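Local coordinates for putative diflavin flavoprotein A 3 (Synechocystis sp., PDB 6H0C) that probably carries electrons from NADH to oxygen, reducing it to water, this chain being its flavodiiron core without the flavin reductase domain, at residues A[339-344]-A[396-401]; A[286-291]-A[301-306]; A[91-96]-A[116-121]; A[15-20]-A[61-66]; A[157-162]-A[215-220]. All coordinates share one frame; numbering follows the deposited sequence.

Interaction 1 of 5, residues A[339-344]-A[396-401]; sequences TQLCGV and AQALKK
No ring, amide or carboxylate lies at the meeting of Leu341 with Ala398 and Leu399: there are no faces or edges here, only aliphatic carbons, the methyls and methylene of leucine packed against a helix. The CD2 methyl of Leu341 touches CB of Ala398 at 3.8 Å and also lies 4.0 Å from CD2 of Leu399. Further back along the same side chain, Leu341 CB meets Leu399 CD2 at 3.8 Å, and the two leucine side chains cross obliquely. With CG opposite the backbone N (chi1 -165°), Leu341 holds its fork out to the helix. Alanine suits position 398 because its short side chain lets Leu341 CD2 settle against CB, while Leu399, whose bond to CB points past the strand, brings its CD2 end inward. The contact belongs to the flavodoxin-like domain. Strand 341-348 is held by backbone bonds from Leu341 to Ala308 and Phe310, and Leu399 also rests on Ala308. Helix 382-404 thus covers one face of the parallel sheet at the start of this strand, whereas Cys342 and Val344, on the opposite face, pack against helix 353-364.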
# COMPACT_ATOMS: atom_id res chain seq x y z
N THR A 339 -22.31 -12.60 -18.18
CA THR A 339 -22.10 -13.80 -17.37
C THR A 339 -21.20 -13.52 -16.19
O THR A 339 -21.12 -14.32 -15.26
CB THR A 339 -21.46 -14.95 -18.18
OG1 THR A 339 -20.19 -14.53 -18.68
CG2 THR A 339 -22.36 -15.35 -19.35
N GLN A 340 -20.49 -12.40 -16.21
CA GLN A 340 -19.63 -12.06 -15.09
C GLN A 340 -20.46 -11.77 -13.84
O GLN A 340 -21.50 -11.10 -13.91
CB GLN A 340 -18.73 -10.85 -15.42
CG GLN A 340 -17.56 -11.16 -16.35
CD GLN A 340 -16.31 -10.36 -15.98
OE1 GLN A 340 -16.06 -10.08 -14.81
NE2 GLN A 340 -15.53 -9.98 -16.99
N LEU A 341 -20.01 -12.28 -12.70
CA LEU A 341 -20.65 -12.01 -11.43
C LEU A 341 -20.30 -10.59 -10.96
O LEU A 341 -19.16 -10.15 -11.12
CB LEU A 341 -20.24 -13.05 -10.40
CG LEU A 341 -21.08 -13.10 -9.14
CD1 LEU A 341 -22.52 -13.44 -9.50
CD2 LEU A 341 -20.51 -14.12 -8.15
N CYS A 342 -21.27 -9.90 -10.39
CA CYS A 342 -21.11 -8.49 -10.03
C CYS A 342 -21.23 -8.26 -8.52
O CYS A 342 -21.87 -9.04 -7.82
CB CYS A 342 -22.15 -7.64 -10.77
SG CYS A 342 -22.14 -5.90 -10.32
N GLY A 343 -20.61 -7.19 -8.03
CA GLY A 343 -20.73 -6.80 -6.63
C GLY A 343 -20.52 -5.31 -6.44
O GLY A 343 -19.74 -4.69 -7.17
N VAL A 344 -21.21 -4.73 -5.47
CA VAL A 344 -21.09 -3.29 -5.18
C VAL A 344 -20.94 -3.02 -3.68
O VAL A 344 -21.66 -3.58 -2.86
CB VAL A 344 -22.32 -2.52 -5.71
CG1 VAL A 344 -22.19 -1.04 -5.41
CG2 VAL A 344 -22.50 -2.76 -7.21
N ALA A 396 -16.39 -15.51 -3.78
CA ALA A 396 -15.47 -16.54 -4.28
C ALA A 396 -16.14 -17.90 -4.45
O ALA A 396 -16.00 -18.54 -5.50
CB ALA A 396 -14.28 -16.66 -3.36
N GLN A 397 -16.86 -18.34 -3.42
CA GLN A 397 -17.62 -19.59 -3.46
C GLN A 397 -18.62 -19.60 -4.62
O GLN A 397 -18.78 -20.62 -5.31
CB GLN A 397 -18.37 -19.81 -2.15
CG GLN A 397 -17.54 -19.66 -0.88
CD GLN A 397 -16.61 -20.83 -0.64
OE1 GLN A 397 -15.92 -21.29 -1.55
NE2 GLN A 397 -16.58 -21.31 0.60
N ALA A 398 -19.33 -18.49 -4.80
CA ALA A 398 -20.30 -18.37 -5.88
C ALA A 398 -19.62 -18.57 -7.23
O ALA A 398 -20.12 -19.29 -8.08
CB ALA A 398 -21.00 -17.03 -5.83
N LEU A 399 -18.45 -17.94 -7.40
CA LEU A 399 -17.68 -18.10 -8.64
C LEU A 399 -17.23 -19.54 -8.85
O LEU A 399 -17.31 -20.06 -9.96
CB LEU A 399 -16.46 -17.17 -8.64
CG LEU A 399 -16.72 -15.69 -8.95
CD1 LEU A 399 -15.42 -14.90 -8.92
CD2 LEU A 399 -17.41 -15.52 -10.30
N LYS A 400 -16.75 -20.19 -7.79
CA LYS A 400 -16.24 -21.55 -7.92
C LYS A 400 -17.37 -22.52 -8.23
O LYS A 400 -17.21 -23.44 -9.02
CB LYS A 400 -15.48 -21.97 -6.67
CG LYS A 400 -14.11 -21.29 -6.53
CD LYS A 400 -13.34 -21.75 -5.29
CE LYS A 400 -14.09 -21.41 -4.00
NZ LYS A 400 -13.33 -21.77 -2.77
N LYS A 401 -18.53 -22.31 -7.60
CA LYS A 401 -19.69 -23.15 -7.85
C LYS A 401 -20.14 -23.05 -9.31
O LYS A 401 -20.44 -24.06 -9.95
CB LYS A 401 -20.83 -22.78 -6.90
CG LYS A 401 -22.14 -23.49 -7.20
CD LYS A 401 -23.21 -23.23 -6.15
CE LYS A 401 -22.98 -24.11 -4.93
NZ LYS A 401 -24.11 -24.03 -3.97

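Interaction 2 of 5, residues A[286-291]-A[301-306]; sequences AVTAIN and KEAIGK
Lys306 NZ donates a hydrogen bond to Thr288 OG1 at 2.8 Å, joining segment 301-306 to the strand, and just beside it a small apolar patch completes the first shell. There the CB of Ala303 sits 4.1 Å from Thr288 CG2 and, at the same distance, 4.1 Å from Ile290 CD1. Threonine serves both needs: OG1 takes the lysine while CG2, on the other branch of CB, faces the alanine. The small alanine lets the helix come close to the strand, and the longer isoleucine reaches it with its terminal methyl CD1. Lys306 reaches across by an unusual route, because its CG lies between the backbone N and the carbonyl carbon (chi1 87°), the chain then runs out extended, and a last bend about the CD-CE bond (chi4 -62°) turns the ammonium onto OG1.

In the next shell, Asn257 ND2 also bonds Thr288 OG1, and Ile304 packs on helix 323-335. Strand 286-291 and helix 297-306 are the first two elements of a beta-alpha-beta crossover in the flavodoxin-like domain, the short segments running nearly antiparallel at 154° with their axes 9.7 Å apart. Since both nitrogens give N-H groups, Thr288 OG1 acts as acceptor for the pair, and the lysine's charge would probably polarise that hydroxyl.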
# COMPACT_ATOMS: atom_id res chain seq x y z
N ALA A 286 -8.14 -15.48 -7.33
CA ALA A 286 -7.23 -14.35 -7.52
C ALA A 286 -7.98 -13.03 -7.57
O ALA A 286 -9.14 -12.97 -8.00
CB ALA A 286 -6.41 -14.53 -8.81
N VAL A 287 -7.32 -11.96 -7.13
CA VAL A 287 -7.87 -10.61 -7.23
C VAL A 287 -6.90 -9.69 -7.95
O VAL A 287 -5.72 -9.64 -7.64
CB VAL A 287 -8.19 -10.00 -5.85
CG1 VAL A 287 -8.63 -8.54 -6.00
CG2 VAL A 287 -9.26 -10.82 -5.12
N THR A 288 -7.43 -8.97 -8.94
CA THR A 288 -6.71 -7.89 -9.60
C THR A 288 -7.34 -6.59 -9.14
O THR A 288 -8.40 -6.18 -9.62
CB THR A 288 -6.78 -8.00 -11.14
OG1 THR A 288 -6.04 -9.15 -11.56
CG2 THR A 288 -6.19 -6.76 -11.79
N ALA A 289 -6.71 -5.96 -8.17
CA ALA A 289 -7.16 -4.67 -7.69
C ALA A 289 -6.95 -3.60 -8.77
O ALA A 289 -5.94 -3.59 -9.46
CB ALA A 289 -6.44 -4.30 -6.41
N ILE A 290 -7.91 -2.70 -8.89
CA ILE A 290 -7.81 -1.56 -9.78
C ILE A 290 -8.14 -0.28 -9.02
O ILE A 290 -9.23 -0.15 -8.46
CB ILE A 290 -8.76 -1.69 -10.97
CG1 ILE A 290 -8.44 -2.93 -11.79
CG2 ILE A 290 -8.73 -0.41 -11.82
CD1 ILE A 290 -7.24 -2.78 -12.67
N ASN A 291 -7.17 0.63 -8.97
CA ASN A 291 -7.38 1.96 -8.42
C ASN A 291 -7.91 2.85 -9.54
O ASN A 291 -7.17 3.22 -10.46
CB ASN A 291 -6.07 2.50 -7.83
CG ASN A 291 -6.20 3.89 -7.22
OD1 ASN A 291 -7.12 4.64 -7.54
ND2 ASN A 291 -5.26 4.25 -6.36
N LYS A 301 -9.69 -2.57 -19.07
CA LYS A 301 -10.11 -3.50 -20.11
C LYS A 301 -9.49 -4.88 -19.89
O LYS A 301 -10.19 -5.88 -19.93
CB LYS A 301 -9.74 -2.99 -21.50
CG LYS A 301 -10.56 -1.81 -21.98
CD LYS A 301 -10.05 -1.33 -23.33
CE LYS A 301 -10.73 -0.05 -23.76
NZ LYS A 301 -10.12 0.47 -25.03
N GLU A 302 -8.18 -4.92 -19.66
CA GLU A 302 -7.47 -6.20 -19.51
C GLU A 302 -7.97 -6.97 -18.29
O GLU A 302 -8.12 -8.18 -18.32
CB GLU A 302 -5.96 -5.99 -19.41
CG GLU A 302 -5.32 -5.33 -20.63
CD GLU A 302 -5.58 -6.07 -21.93
OE1 GLU A 302 -4.59 -6.55 -22.54
OE2 GLU A 302 -6.75 -6.17 -22.36
N ALA A 303 -8.19 -6.25 -17.19
CA ALA A 303 -8.68 -6.88 -15.98
C ALA A 303 -10.05 -7.50 -16.25
O ALA A 303 -10.27 -8.67 -15.95
CB ALA A 303 -8.75 -5.88 -14.84
N ILE A 304 -10.97 -6.72 -16.83
CA ILE A 304 -12.32 -7.19 -17.12
C ILE A 304 -12.29 -8.33 -18.15
O ILE A 304 -13.10 -9.26 -18.10
CB ILE A 304 -13.22 -6.05 -17.63
CG1 ILE A 304 -13.49 -5.03 -16.51
CG2 ILE A 304 -14.53 -6.60 -18.16
CD1 ILE A 304 -14.14 -5.64 -15.28
N GLY A 305 -11.34 -8.25 -19.08
CA GLY A 305 -11.17 -9.27 -20.09
C GLY A 305 -10.76 -10.64 -19.54
O GLY A 305 -11.04 -11.66 -20.17
N LYS A 306 -10.10 -10.67 -18.38
CA LYS A 306 -9.68 -11.95 -17.82
C LYS A 306 -10.44 -12.35 -16.54
O LYS A 306 -10.20 -13.43 -15.99
CB LYS A 306 -8.16 -11.95 -17.57
CG LYS A 306 -7.71 -11.40 -16.23
CD LYS A 306 -6.17 -11.38 -16.14
CE LYS A 306 -5.66 -11.02 -14.74
NZ LYS A 306 -6.06 -9.65 -14.29

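Interaction 3 of 5, residues A[91-96]-A[116-121]; sequences TLKLLL and KLLADA
Lys93, on helix 86-98, packs its aliphatic chain against Leu118, just after helix 108-117. Both helices belong to the metallo-beta-lactamase-like domain, where they follow one another with strand 103-106 between them. The tight part of the contact is narrow. CD2 of Leu118 presses on Lys93 CG at 3.4 Å, closer than carbons usually come, and touches CE of the same lysine at 3.8 Å. Lys93 CD, between them, is less close to that methyl, at 4.1 Å. With CG set opposite its own carbonyl carbon (chi1 -73°), the lysine chain is laid along the leucine, and the two side chains point in opposite directions as they pass. A lysine suits this border well: its methylenes give an apolar wall and its ammonium can remain in water.

Away from this pair the contact becomes loose. Ala121 CB lies 4.3 Å from Lys93 CG, a light touch by a small residue, while Leu92 and Leu96 turn towards the second segment without reaching van der Waals contact with it. Leu96 packs instead on Asn125, and Leu117 lies against Ala86 and Ala89 of helix 86-98. Ala119 and Asp120 form the solvent side, in the middle of the turn that follows the helix. Leu118 is the first residue to abandon helical geometry, and it also opens a type I beta turn. That turn brings Leu118 and Ala121 to the same lysine, and it is closed by a backbone hydrogen bond from Ala121 N to Leu118 O of 3.0 Å.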
# COMPACT_ATOMS: atom_id res chain seq x y z
N THR A 91 2.50 14.38 9.05
CA THR A 91 3.82 14.46 9.66
C THR A 91 4.76 15.34 8.85
O THR A 91 5.56 16.10 9.41
CB THR A 91 4.46 13.07 9.81
OG1 THR A 91 3.57 12.21 10.53
CG2 THR A 91 5.80 13.17 10.53
N LEU A 92 4.67 15.21 7.53
CA LEU A 92 5.51 16.01 6.64
C LEU A 92 5.33 17.50 6.86
O LEU A 92 6.32 18.24 6.84
CB LEU A 92 5.22 15.68 5.18
CG LEU A 92 5.92 14.44 4.65
CD1 LEU A 92 5.50 14.21 3.21
CD2 LEU A 92 7.43 14.59 4.78
N LYS A 93 4.09 17.95 7.05
CA LYS A 93 3.82 19.37 7.26
C LYS A 93 4.64 19.92 8.42
O LYS A 93 5.22 21.00 8.33
CB LYS A 93 2.33 19.63 7.53
CG LYS A 93 1.40 19.48 6.34
CD LYS A 93 -0.07 19.65 6.77
CE LYS A 93 -1.02 18.77 5.95
NZ LYS A 93 -2.41 18.74 6.50
N LEU A 94 4.69 19.17 9.52
CA LEU A 94 5.44 19.61 10.69
C LEU A 94 6.93 19.54 10.43
O LEU A 94 7.65 20.51 10.65
CB LEU A 94 5.07 18.78 11.91
CG LEU A 94 5.88 19.12 13.16
CD1 LEU A 94 5.66 20.58 13.53
CD2 LEU A 94 5.51 18.20 14.32
N LEU A 95 7.40 18.39 9.95
CA LEU A 95 8.82 18.19 9.69
C LEU A 95 9.41 19.24 8.74
O LEU A 95 10.51 19.76 8.97
CB LEU A 95 9.05 16.79 9.11
CG LEU A 95 10.50 16.43 8.80
CD1 LEU A 95 11.29 16.46 10.09
CD2 LEU A 95 10.61 15.07 8.14
N LEU A 96 8.68 19.55 7.68
CA LEU A 96 9.18 20.48 6.68
C LEU A 96 9.13 21.92 7.19
O LEU A 96 9.86 22.77 6.71
CB LEU A 96 8.39 20.34 5.37
CG LEU A 96 8.57 18.97 4.72
CD1 LEU A 96 7.90 18.90 3.37
CD2 LEU A 96 10.05 18.67 4.59
N LYS A 116 -1.47 17.81 -4.35
CA LYS A 116 -2.85 17.97 -3.91
C LYS A 116 -2.91 17.97 -2.39
O LYS A 116 -3.45 18.90 -1.80
CB LYS A 116 -3.75 16.88 -4.50
CG LYS A 116 -3.86 16.95 -6.03
CD LYS A 116 -4.94 16.03 -6.57
CE LYS A 116 -4.64 14.56 -6.31
NZ LYS A 116 -3.52 14.04 -7.16
N LEU A 117 -2.32 16.96 -1.76
CA LEU A 117 -2.35 16.81 -0.30
C LEU A 117 -1.86 18.03 0.47
O LEU A 117 -2.37 18.34 1.54
CB LEU A 117 -1.52 15.60 0.13
CG LEU A 117 -2.08 14.24 -0.24
CD1 LEU A 117 -1.18 13.11 0.26
CD2 LEU A 117 -3.48 14.11 0.33
N LEU A 118 -0.85 18.72 -0.06
CA LEU A 118 -0.29 19.88 0.62
C LEU A 118 -0.71 21.18 -0.05
O LEU A 118 -0.12 22.24 0.21
CB LEU A 118 1.24 19.81 0.64
CG LEU A 118 1.83 18.76 1.57
CD1 LEU A 118 3.34 18.82 1.49
CD2 LEU A 118 1.35 18.99 3.00
N ALA A 119 -1.73 21.09 -0.90
CA ALA A 119 -2.21 22.23 -1.68
C ALA A 119 -2.40 23.49 -0.82
O ALA A 119 -1.88 24.56 -1.15
CB ALA A 119 -3.52 21.88 -2.37
N ASP A 120 -3.13 23.34 0.28
CA ASP A 120 -3.46 24.48 1.14
C ASP A 120 -2.50 24.64 2.30
O ASP A 120 -2.66 25.53 3.12
CB ASP A 120 -4.88 24.34 1.68
CG ASP A 120 -5.94 24.54 0.62
OD1 ASP A 120 -5.62 25.17 -0.42
OD2 ASP A 120 -7.08 24.08 0.82
N ALA A 121 -1.49 23.78 2.38
CA ALA A 121 -0.50 23.93 3.43
C ALA A 121 0.44 25.05 3.03
O ALA A 121 0.48 25.46 1.87
CB ALA A 121 0.26 22.63 3.66

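Interaction 4 of 5, residues A[15-20]-A[61-66]; sequences TVFRSR and DNFVGT
Phe17 and Phe63 bury the most surface here, with Thr66 next, where helix 60-70 packs on strand 14-21 of the larger mixed sheet of the metallo-beta-lactamase-like domain. CG opposite the backbone N (chi1 175°) brings the end of the Phe63 ring to the strand, and CE1 reaches Phe17 CB at 4.1 Å. That CB lies near the plane of the Phe63 ring, at its edge, so the aromatic rim fits against the root of the other phenylalanine rather than stacking on it. Thr66 approaches Phe17 from the side: its CG2 methyl sits at the edge of that ring, 4.5 Å from CD1. Ser19 adds a small hydroxyl, whose OG is 4.1 Å from Phe63 CD1, and its size lets the helix lie close. With the short axes 9.7 Å apart and almost antiparallel at 150°, large aromatics are long enough to meet between strand and helix. Phe63 also packs on Ser41 and Pro55, and Phe17 on Ile7, whereas Arg18 turns to the opposite face of the sheet and bonds Gln6. The Thr66 hydroxyl is turned back to its own helix, OG1 donating to Asn62 O at 2.8 Å, tilted 29° from the carbonyl plane, on the opposite face from Thr66 N.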
# COMPACT_ATOMS: atom_id res chain seq x y z
N THR A 15 21.11 4.97 10.10
CA THR A 15 20.38 4.71 11.33
C THR A 15 18.90 4.44 11.05
O THR A 15 18.32 5.08 10.17
CB THR A 15 20.50 5.89 12.30
OG1 THR A 15 21.88 6.25 12.43
CG2 THR A 15 19.90 5.55 13.66
N VAL A 16 18.31 3.49 11.76
CA VAL A 16 16.86 3.30 11.69
C VAL A 16 16.15 3.88 12.92
O VAL A 16 16.64 3.80 14.05
CB VAL A 16 16.47 1.81 11.54
CG1 VAL A 16 16.80 1.04 12.81
CG2 VAL A 16 14.98 1.70 11.25
N PHE A 17 15.01 4.49 12.68
CA PHE A 17 14.13 4.97 13.74
C PHE A 17 12.83 4.18 13.62
O PHE A 17 12.04 4.45 12.72
CB PHE A 17 13.84 6.48 13.61
CG PHE A 17 15.03 7.36 13.84
CD1 PHE A 17 15.13 8.10 15.01
CD2 PHE A 17 16.04 7.46 12.90
CE1 PHE A 17 16.23 8.93 15.24
CE2 PHE A 17 17.15 8.28 13.13
CZ PHE A 17 17.24 9.02 14.30
N ARG A 18 12.62 3.20 14.49
CA ARG A 18 11.39 2.42 14.42
C ARG A 18 10.34 2.98 15.37
O ARG A 18 10.47 2.83 16.59
CB ARG A 18 11.65 0.93 14.72
CG ARG A 18 12.78 0.31 13.89
CD ARG A 18 12.60 -1.19 13.72
NE ARG A 18 12.44 -1.87 15.00
CZ ARG A 18 11.75 -2.99 15.16
NH1 ARG A 18 11.65 -3.54 16.37
NH2 ARG A 18 11.15 -3.57 14.12
N SER A 19 9.33 3.64 14.82
CA SER A 19 8.17 4.04 15.63
C SER A 19 7.34 2.81 15.91
O SER A 19 6.78 2.20 14.99
CB SER A 19 7.35 5.11 14.91
OG SER A 19 8.13 6.27 14.69
N ARG A 20 7.25 2.42 17.18
CA ARG A 20 6.65 1.14 17.52
C ARG A 20 5.32 1.30 18.23
O ARG A 20 5.17 2.18 19.09
CB ARG A 20 7.62 0.32 18.38
CG ARG A 20 9.02 0.17 17.78
CD ARG A 20 9.87 -0.83 18.57
NE ARG A 20 10.01 -0.43 19.96
CZ ARG A 20 10.34 -1.25 20.95
NH1 ARG A 20 10.54 -2.54 20.69
NH2 ARG A 20 10.45 -0.80 22.19
N ASP A 61 4.40 13.18 16.74
CA ASP A 61 5.02 13.96 17.81
C ASP A 61 6.17 13.26 18.53
O ASP A 61 7.17 13.90 18.83
CB ASP A 61 3.96 14.39 18.82
CG ASP A 61 2.96 15.33 18.22
OD1 ASP A 61 3.28 15.90 17.16
OD2 ASP A 61 1.87 15.50 18.78
N ASN A 62 6.03 11.96 18.81
CA ASN A 62 7.15 11.20 19.37
C ASN A 62 8.32 11.22 18.42
O ASN A 62 9.47 11.34 18.84
CB ASN A 62 6.76 9.74 19.64
CG ASN A 62 6.03 9.56 20.94
OD1 ASN A 62 5.76 10.53 21.65
ND2 ASN A 62 5.69 8.32 21.24
N PHE A 63 8.00 11.08 17.14
CA PHE A 63 9.04 10.98 16.14
C PHE A 63 9.82 12.29 16.02
O PHE A 63 11.05 12.29 16.10
CB PHE A 63 8.46 10.60 14.78
CG PHE A 63 9.49 10.60 13.69
CD1 PHE A 63 10.39 9.54 13.57
CD2 PHE A 63 9.58 11.65 12.80
CE1 PHE A 63 11.35 9.53 12.57
CE2 PHE A 63 10.54 11.65 11.80
CZ PHE A 63 11.42 10.59 11.68
N VAL A 64 9.09 13.38 15.80
CA VAL A 64 9.75 14.67 15.62
C VAL A 64 10.47 15.04 16.90
O VAL A 64 11.58 15.57 16.87
CB VAL A 64 8.75 15.78 15.22
CG1 VAL A 64 9.41 17.16 15.30
CG2 VAL A 64 8.22 15.52 13.82
N GLY A 65 9.84 14.73 18.03
CA GLY A 65 10.42 14.99 19.33
C GLY A 65 11.72 14.25 19.50
O GLY A 65 12.70 14.82 19.97
N THR A 66 11.73 12.99 19.10
CA THR A 66 12.93 12.16 19.21
C THR A 66 14.02 12.57 18.22
O THR A 66 15.19 12.69 18.58
CB THR A 66 12.59 10.69 18.97
OG1 THR A 66 11.75 10.23 20.03
CG2 THR A 66 13.85 9.86 18.93

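Interaction 5 of 5, residues A[157-162]-A[215-220]; sequences QLCTYD and NKLEAY
Tyr220 packs onto Tyr161 where a type I turn running from Leu217 to Tyr220 meets strand 158-162, a strand of the smaller mixed sheet in the metallo-beta-lactamase-like domain. Starting at CB, the Tyr220 side chain makes a CH-pi contact: this carbon is 3.8 Å from the centroid of the Tyr161 ring and only 11° off the ring normal, almost directly above the middle of one face. Tyr161 presents that face because its CG lies opposite the backbone N (chi1 -178°), which sets the ring beneath Tyr220 CB. The next atom of Tyr220, CG, is 4.0 Å from Tyr161 CG. CD1 then makes the closest touch, 3.5 Å to Tyr161 CD2, and also lies 3.9 Å from Tyr161 CB. Beyond this point the ring slants away from its partner, with the planes at 46° and the centroids 5.3 Å apart, which is neither a stack nor an edge-to-face pair. The side chain also touches Thr145 and Ile147 of the neighbouring strand 143-148, and Asn133 in a loop.

A tyrosine suits 161 because its flat, broad face receives the methylene, and one suits 220 because it combines that methylene with a second aromatic surface. The turn ends on Tyr220 and so presents it to the sheet. Leu168 of strand 167-171 touches both Tyr161 and Leu217, binding the two halves of the contact together. One turn back, Leu217 meets the strand with its own methyl, CD2 resting 4.1 Å from CB of Cys159.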
# COMPACT_ATOMS: atom_id res chain seq x y z
N GLN A 157 4.69 4.38 -5.17
CA GLN A 157 5.71 3.64 -4.42
C GLN A 157 7.06 3.69 -5.12
O GLN A 157 7.16 3.53 -6.34
CB GLN A 157 5.29 2.19 -4.20
CG GLN A 157 6.24 1.43 -3.29
CD GLN A 157 5.72 0.04 -2.99
OE1 GLN A 157 4.90 -0.15 -2.10
NE2 GLN A 157 6.18 -0.94 -3.76
N LEU A 158 8.10 3.89 -4.32
CA LEU A 158 9.45 4.09 -4.81
C LEU A 158 10.45 3.39 -3.92
O LEU A 158 10.53 3.69 -2.73
CB LEU A 158 9.76 5.59 -4.87
CG LEU A 158 11.14 5.97 -5.39
CD1 LEU A 158 11.23 5.72 -6.90
CD2 LEU A 158 11.43 7.43 -5.06
N CYS A 159 11.20 2.45 -4.47
CA CYS A 159 12.26 1.79 -3.72
C CYS A 159 13.60 2.46 -4.01
O CYS A 159 13.77 3.09 -5.04
CB CYS A 159 12.34 0.30 -4.06
SG CYS A 159 10.87 -0.68 -3.62
N THR A 160 14.55 2.29 -3.10
CA THR A 160 15.85 2.94 -3.20
C THR A 160 16.98 1.97 -2.85
O THR A 160 16.89 1.26 -1.85
CB THR A 160 15.95 4.15 -2.26
OG1 THR A 160 14.81 4.99 -2.42
CG2 THR A 160 17.24 4.94 -2.52
N TYR A 161 18.04 1.95 -3.65
CA TYR A 161 19.18 1.11 -3.35
C TYR A 161 20.40 1.95 -2.99
O TYR A 161 20.74 2.89 -3.70
CB TYR A 161 19.52 0.22 -4.54
CG TYR A 161 20.68 -0.72 -4.27
CD1 TYR A 161 20.58 -1.69 -3.28
CD2 TYR A 161 21.86 -0.64 -5.00
CE1 TYR A 161 21.62 -2.56 -3.02
CE2 TYR A 161 22.92 -1.49 -4.74
CZ TYR A 161 22.79 -2.46 -3.76
OH TYR A 161 23.83 -3.33 -3.48
N ASP A 162 21.03 1.63 -1.86
CA ASP A 162 22.29 2.27 -1.47
C ASP A 162 23.44 1.28 -1.65
O ASP A 162 23.60 0.35 -0.87
CB ASP A 162 22.23 2.74 -0.01
CG ASP A 162 23.48 3.53 0.42
OD1 ASP A 162 24.48 3.55 -0.34
OD2 ASP A 162 23.46 4.11 1.53
N ASN A 215 11.16 -8.19 -10.12
CA ASN A 215 12.04 -8.42 -11.25
C ASN A 215 13.04 -7.29 -11.39
O ASN A 215 14.22 -7.53 -11.63
CB ASN A 215 11.25 -8.58 -12.54
CG ASN A 215 12.16 -8.81 -13.72
OD1 ASN A 215 12.84 -9.84 -13.81
ND2 ASN A 215 12.20 -7.84 -14.64
N LYS A 216 12.58 -6.05 -11.24
CA LYS A 216 13.49 -4.90 -11.30
C LYS A 216 14.51 -4.94 -10.15
O LYS A 216 15.70 -4.68 -10.35
CB LYS A 216 12.70 -3.59 -11.25
CG LYS A 216 11.84 -3.31 -12.48
CD LYS A 216 11.16 -1.95 -12.35
CE LYS A 216 10.05 -1.73 -13.37
NZ LYS A 216 8.70 -1.96 -12.78
N LEU A 217 14.03 -5.25 -8.95
CA LEU A 217 14.86 -5.21 -7.74
C LEU A 217 15.96 -6.28 -7.74
O LEU A 217 16.97 -6.12 -7.06
CB LEU A 217 14.00 -5.36 -6.50
CG LEU A 217 12.94 -4.27 -6.31
CD1 LEU A 217 12.06 -4.59 -5.12
CD2 LEU A 217 13.62 -2.93 -6.15
N GLU A 218 15.74 -7.37 -8.48
CA GLU A 218 16.76 -8.40 -8.69
C GLU A 218 18.11 -7.82 -9.15
O GLU A 218 19.16 -8.38 -8.87
CB GLU A 218 16.30 -9.42 -9.73
CG GLU A 218 15.60 -10.65 -9.21
CD GLU A 218 15.44 -11.71 -10.31
OE1 GLU A 218 15.99 -12.83 -10.15
OE2 GLU A 218 14.79 -11.42 -11.34
N ALA A 219 18.06 -6.70 -9.86
CA ALA A 219 19.26 -6.11 -10.45
C ALA A 219 20.21 -5.55 -9.40
O ALA A 219 21.37 -5.25 -9.69
CB ALA A 219 18.87 -5.01 -11.44
N TYR A 220 19.73 -5.40 -8.17
CA TYR A 220 20.53 -4.82 -7.11
C TYR A 220 20.89 -5.91 -6.09
O TYR A 220 20.01 -6.57 -5.53
CB TYR A 220 19.78 -3.64 -6.47
CG TYR A 220 19.34 -2.67 -7.53
CD1 TYR A 220 20.18 -1.64 -7.95
CD2 TYR A 220 18.11 -2.81 -8.17
CE1 TYR A 220 19.79 -0.76 -8.96
CE2 TYR A 220 17.72 -1.95 -9.18
CZ TYR A 220 18.56 -0.92 -9.57
OH TYR A 220 18.17 -0.06 -10.57

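Overall arrangement
Along the chain, strand 14-21 and helix 60-70 of interaction 4 come first, followed by interaction 3, interaction 5, interaction 2 and interaction 1. The first three belong to the metallo-beta-lactamase-like domain and the last two to the flavodoxin-like domain. Interactions 3 and 4 touch through Leu94 and Val64, with centres 19 Å apart; interaction 5, on the other sheet of that domain, has its centre 25 Å from that of interaction 4. Interactions 1 and 2 share the parallel sheet, with centres 14 Å apart, and meet through Gln340 and Ile304. The contacts thus fall into two groups, one per domain; between them, interactions 2 and 5 have their nearest atoms about 10 Å apart.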